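Local structure of acetyl xylan esterase (Paenibacillus sp. R4, 6AGQ) at the interface of chains A and B. The protein removes acetyl groups from acetylated xylan as a cold-active serine esterase of the alpha/beta-hydrolase fold. Sequence-based numbering; all coordinates share one arbitrary frame. Chains: chain A/B, acetyl xylan esterase.

The interface of chains A and B. Residues chain A 96-98, 124; chain B 139, 235.
B:Arg235, near the end of helix 227-236, lays its side chain across the loop A:Ser96, A:Gly97 and A:Asn98 in a two-fold symmetric interface between copies of the esterase; six copies are present in the deposited assembly, and this two-fold pairing may be part of the biological oligomer. From CB, with chi1 at -72°, CG turns away from the carbonyl carbon, and the bend at chi2 brings CD to the side-chain amide of A:Asn98, 4.0 Å from ND2, with the guanidinium turned nearly at right angles to that amide. Beyond CD, one face of the guanidinium lies over the chain A backbone: the carbonyl O of A:Ser96 sits above its plane toward the rim, 3.4 Å from NE, a stacked rather than in-plane approach. CZ rests against CA of A:Gly97 at 3.8 Å; NH2 and CZ have this CA over the same face, offset toward the rim. At the tip NH1 reaches the hydroxyl OG of A:Ser96 at 3.0 Å, a hydrogen bond. Cut back to an alanine, this position would probably leave the A:Ser96 hydroxyl without its partner across the interface and uncover the A:Gly97 backbone. B:Pro139 adds a looser apolar contact, its ring CG 4.3 Å from A:Ser96 CB. Behind the arginine, A:Asn98 ND2 donates to the carbonyl O of A:Gly124 (3.1 Å), tying the two chain A loops together and fixing the amide that CD meets. The same A:Gly124 O takes part in a water bridge: the water lies 2.9 Å from it and equally far from the backbone O of B:Arg235.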
ATOM      1  N   SER A  96      21.775  -7.045  -9.184  1.00 23.02           N
ATOM      2  CA  SER A  96      21.712  -8.017  -8.027  1.00 24.39           C
ATOM      3  C   SER A  96      21.696  -9.465  -8.452  1.00 25.12           C
ATOM      4  O   SER A  96      21.793 -10.341  -7.600  1.00 23.84           O
ATOM      5  CB  SER A  96      20.566  -7.749  -7.059  1.00 25.81           C
ATOM      6  OG  SER A  96      19.323  -8.242  -7.545  1.00 25.87           O
ATOM      7  N   GLY A  97      21.624  -9.726  -9.769  1.00 23.44           N
ATOM      8  CA  GLY A  97      21.403 -11.090 -10.248  1.00 22.60           C
ATOM      9  C   GLY A  97      22.686 -11.862 -10.400  1.00 22.25           C
ATOM     10  O   GLY A  97      23.620 -11.704  -9.634  1.00 20.36           O
ATOM     11  N   ASN A  98      22.733 -12.725 -11.406  1.00 22.96           N
ATOM     12  CA  ASN A  98      23.881 -13.594 -11.599  1.00 21.91           C
ATOM     13  C   ASN A  98      23.756 -14.259 -12.980  1.00 20.29           C
ATOM     14  O   ASN A  98      22.847 -13.951 -13.715  1.00 19.38           O
ATOM     15  CB  ASN A  98      23.909 -14.623 -10.500  1.00 21.71           C
ATOM     16  CG  ASN A  98      22.632 -15.386 -10.410  1.00 22.73           C
ATOM     17  OD1 ASN A  98      22.131 -15.931 -11.418  1.00 19.76           O
ATOM     18  ND2 ASN A  98      22.104 -15.486  -9.195  1.00 21.69           N
ATOM     19  N   GLY A 124      24.590 -11.248  -6.932  1.00 23.41           N
ATOM     20  CA  GLY A 124      23.974 -12.396  -6.286  1.00 25.35           C
ATOM     21  C   GLY A 124      24.563 -13.714  -6.706  1.00 26.05           C
ATOM     22  O   GLY A 124      23.830 -14.696  -6.802  1.00 30.39           O
TER
ATOM     23  N   PRO B 139      22.297  -7.279  -1.780  1.00 32.95           N
ATOM     24  CA  PRO B 139      22.641  -5.885  -1.426  1.00 32.14           C
ATOM     25  C   PRO B 139      22.636  -5.668   0.076  1.00 27.66           C
ATOM     26  O   PRO B 139      21.741  -6.151   0.746  1.00 28.07           O
ATOM     27  CB  PRO B 139      21.491  -5.063  -2.094  1.00 31.40           C
ATOM     28  CG  PRO B 139      21.089  -5.917  -3.257  1.00 31.95           C
ATOM     29  CD  PRO B 139      21.111  -7.312  -2.661  1.00 33.68           C
ATOM     30  N   ARG B 235      18.529 -16.828  -3.688  1.00 29.50           N
ATOM     31  CA  ARG B 235      19.441 -16.834  -4.803  1.00 29.51           C
ATOM     32  C   ARG B 235      20.442 -17.981  -4.768  1.00 30.49           C
ATOM     33  O   ARG B 235      20.919 -18.440  -5.793  1.00 29.12           O
ATOM     34  CB  ARG B 235      20.172 -15.533  -4.874  1.00 34.90           C
ATOM     35  CG  ARG B 235      19.268 -14.406  -5.329  1.00 40.08           C
ATOM     36  CD  ARG B 235      19.960 -13.629  -6.411  1.00 43.54           C
ATOM     37  NE  ARG B 235      19.237 -12.399  -6.704  1.00 43.27           N
ATOM     38  CZ  ARG B 235      18.610 -12.124  -7.839  1.00 37.03           C
ATOM     39  NH1 ARG B 235      18.057 -10.946  -7.951  1.00 39.65           N
ATOM     40  NH2 ARG B 235      18.557 -12.967  -8.876  1.00 36.23           N
TER
HETATM   41  O   HOH W   1      23.471 -17.528  -6.771  1.00 31.95           O